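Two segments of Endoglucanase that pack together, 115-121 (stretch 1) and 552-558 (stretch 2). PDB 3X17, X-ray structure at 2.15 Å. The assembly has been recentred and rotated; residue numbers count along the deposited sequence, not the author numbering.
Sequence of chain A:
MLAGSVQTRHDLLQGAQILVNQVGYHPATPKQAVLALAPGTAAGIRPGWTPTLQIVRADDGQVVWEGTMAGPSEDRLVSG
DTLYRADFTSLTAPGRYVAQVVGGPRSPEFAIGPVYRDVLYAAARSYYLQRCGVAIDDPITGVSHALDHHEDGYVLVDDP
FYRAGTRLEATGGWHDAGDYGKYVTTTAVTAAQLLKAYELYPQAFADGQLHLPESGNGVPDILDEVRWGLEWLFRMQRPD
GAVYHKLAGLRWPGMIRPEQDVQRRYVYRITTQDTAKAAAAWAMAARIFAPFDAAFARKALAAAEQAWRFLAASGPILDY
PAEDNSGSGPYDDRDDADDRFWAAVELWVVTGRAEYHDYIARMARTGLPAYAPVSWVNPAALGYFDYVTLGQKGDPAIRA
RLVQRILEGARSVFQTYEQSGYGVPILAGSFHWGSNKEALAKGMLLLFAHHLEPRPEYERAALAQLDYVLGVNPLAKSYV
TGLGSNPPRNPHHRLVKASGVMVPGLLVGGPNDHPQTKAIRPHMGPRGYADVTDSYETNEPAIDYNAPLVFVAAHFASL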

# COMPACT_ATOMS: atom_id res chain seq x y z
N VAL A 115 -0.21 -5.08 18.63
CA VAL A 115 -1.39 -4.94 17.80
C VAL A 115 -1.08 -5.03 16.30
O VAL A 115 -1.98 -5.29 15.50
CB VAL A 115 -2.15 -3.64 18.10
CG1 VAL A 115 -2.62 -3.64 19.56
CG2 VAL A 115 -1.26 -2.41 17.80
N TYR A 116 0.16 -4.80 15.90
CA TYR A 116 0.45 -4.73 14.48
C TYR A 116 0.74 -6.10 13.92
O TYR A 116 0.87 -6.24 12.71
CB TYR A 116 1.56 -3.74 14.16
CG TYR A 116 1.03 -2.33 14.24
CD1 TYR A 116 0.04 -1.91 13.37
CD2 TYR A 116 1.37 -1.49 15.32
CE1 TYR A 116 -0.59 -0.67 13.53
CE2 TYR A 116 0.82 -0.21 15.43
CZ TYR A 116 -0.19 0.17 14.55
OH TYR A 116 -0.77 1.41 14.63
N ARG A 117 0.74 -7.12 14.78
CA ARG A 117 0.78 -8.49 14.31
C ARG A 117 -0.54 -8.86 13.64
O ARG A 117 -0.55 -9.51 12.61
CB ARG A 117 1.09 -9.46 15.46
CG ARG A 117 2.58 -9.55 15.77
CD ARG A 117 2.89 -10.51 16.91
NE ARG A 117 4.26 -10.33 17.39
CZ ARG A 117 4.68 -10.62 18.61
NH1 ARG A 117 3.84 -11.13 19.52
NH2 ARG A 117 5.95 -10.39 18.94
N ASP A 118 -1.65 -8.45 14.25
CA ASP A 118 -2.96 -8.70 13.69
C ASP A 118 -3.24 -7.81 12.49
O ASP A 118 -3.92 -8.23 11.57
CB ASP A 118 -4.04 -8.51 14.75
CG ASP A 118 -3.87 -9.46 15.93
OD1 ASP A 118 -3.72 -10.68 15.69
OD2 ASP A 118 -3.69 -8.95 17.04
N VAL A 119 -2.80 -6.55 12.56
CA VAL A 119 -2.94 -5.65 11.41
C VAL A 119 -2.17 -6.22 10.20
O VAL A 119 -2.73 -6.35 9.11
CB VAL A 119 -2.40 -4.23 11.71
CG1 VAL A 119 -2.34 -3.40 10.45
CG2 VAL A 119 -3.25 -3.55 12.74
N LEU A 120 -0.89 -6.49 10.38
CA LEU A 120 -0.06 -7.16 9.37
C LEU A 120 -0.74 -8.40 8.77
O LEU A 120 -0.79 -8.57 7.56
CB LEU A 120 1.30 -7.56 9.96
CG LEU A 120 2.29 -8.23 9.01
CD1 LEU A 120 2.55 -7.35 7.77
CD2 LEU A 120 3.62 -8.57 9.74
N TYR A 121 -1.23 -9.28 9.64
CA TYR A 121 -1.95 -10.49 9.22
C TYR A 121 -3.09 -10.15 8.25
O TYR A 121 -3.22 -10.76 7.20
CB TYR A 121 -2.53 -11.21 10.46
CG TYR A 121 -3.35 -12.45 10.15
CD1 TYR A 121 -2.74 -13.67 9.92
CD2 TYR A 121 -4.74 -12.41 10.16
CE1 TYR A 121 -3.49 -14.81 9.63
CE2 TYR A 121 -5.52 -13.56 9.91
CZ TYR A 121 -4.88 -14.76 9.67
OH TYR A 121 -5.61 -15.89 9.41
N VAL A 552 4.64 -0.86 6.31
CA VAL A 552 4.74 -0.04 7.50
C VAL A 552 4.29 -0.83 8.74
O VAL A 552 4.96 -0.79 9.78
CB VAL A 552 3.99 1.32 7.37
CG1 VAL A 552 4.17 2.16 8.62
CG2 VAL A 552 4.54 2.09 6.18
N ALA A 553 3.30 -1.69 8.55
CA ALA A 553 2.79 -2.51 9.63
C ALA A 553 3.88 -3.49 10.06
O ALA A 553 4.05 -3.76 11.28
CB ALA A 553 1.54 -3.25 9.19
N ALA A 554 4.60 -4.04 9.09
CA ALA A 554 5.65 -5.01 9.41
C ALA A 554 6.79 -4.38 10.24
O ALA A 554 7.31 -5.00 11.16
CB ALA A 554 6.20 -5.65 8.14
N HIS A 555 7.13 -3.12 9.95
CA HIS A 555 8.07 -2.39 10.78
C HIS A 555 7.65 -2.39 12.26
O HIS A 555 8.45 -2.66 13.15
CB HIS A 555 8.26 -0.96 10.29
CG HIS A 555 9.24 -0.17 11.11
ND1 HIS A 555 10.58 -0.08 10.78
CD2 HIS A 555 9.10 0.49 12.28
CE1 HIS A 555 11.21 0.62 11.71
NE2 HIS A 555 10.34 0.98 12.63
N PHE A 556 6.38 -2.10 12.53
CA PHE A 556 5.95 -1.99 13.91
C PHE A 556 5.53 -3.32 14.54
O PHE A 556 5.39 -3.40 15.76
CB PHE A 556 4.89 -0.91 14.04
CG PHE A 556 5.43 0.48 13.83
CD1 PHE A 556 6.20 1.08 14.81
CD2 PHE A 556 5.33 1.11 12.60
CE1 PHE A 556 6.72 2.35 14.63
CE2 PHE A 556 5.83 2.37 12.41
CZ PHE A 556 6.52 3.01 13.45
N ALA A 557 5.44 -4.38 13.75
CA ALA A 557 5.14 -5.71 14.27
C ALA A 557 6.42 -6.39 14.74
O ALA A 557 6.36 -7.39 15.43
CB ALA A 557 4.48 -6.57 13.21
N SER A 558 7.55 -5.90 14.31
CA SER A 558 8.75 -6.59 14.64
C SER A 558 9.66 -5.86 15.62
O SER A 558 10.39 -6.46 16.36
CB SER A 558 9.51 -6.95 13.37
OG SER A 558 9.74 -5.82 12.62
O HOH W 1 3.00 -5.08 17.30

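Two helical segments, more than 430 residues apart in sequence, lie side by side and run in roughly opposite directions. Their axes approach to 7.9 Å, and their N-to-C directions differ by 148°. That is a close approach for two helices, and small side chains make it possible. Ala-553 and Ala-557, four residues apart, point toward stretch 1 and present only methyl groups. The backbones therefore come near at these two places: CA of Tyr-116 is 4.8 Å from CA of Ala-557, and CA of Leu-120 is 5.5 Å from CA of Ala-553.

The Ala-557 methyl is a bump set into stretch 1. Its CB lies 3.7 Å from Tyr-116 O, 4.1 Å from Arg-117 N and 4.1 Å from Leu-120 CD2. The carbonyl it touches is also used within its own helix, where Leu-120 N donates to Tyr-116 O at 2.9 Å. One turn back, the Ala-553 methyl sits between Val-119 and Leu-120, with its CB 4.1 Å from Val-119 CG1 and 4.2 Å from Leu-120 N.

Leu-120 fills space in return. Leu-120 CD1 and CD2 both pack on Ala-554 CB, at 4.0 and 4.2 Å, and Leu-120 CD2 also lies 4.1 Å from Ala-557 CB, so the end of the leucine rests against both methyls. Tyr-116 is the larger bump. Its CB packs 3.8 Å from Ala-553 O, and its ring carbon CD2 lies 3.8 Å from Phe-556 CB. The Phe-556 ring itself leads away, so the tyrosine meets the base of that side chain.

No direct hydrogen bond joins the stretches; the side-chain contacts are mainly apolar. One water links the backbones, accepting from Tyr-116 N at 3.2 Å and donating weakly to Phe-556 O at 3.3 Å. Within stretch 2, Ser-558 OG turns back to donate to Ala-554 O at 3.0 Å.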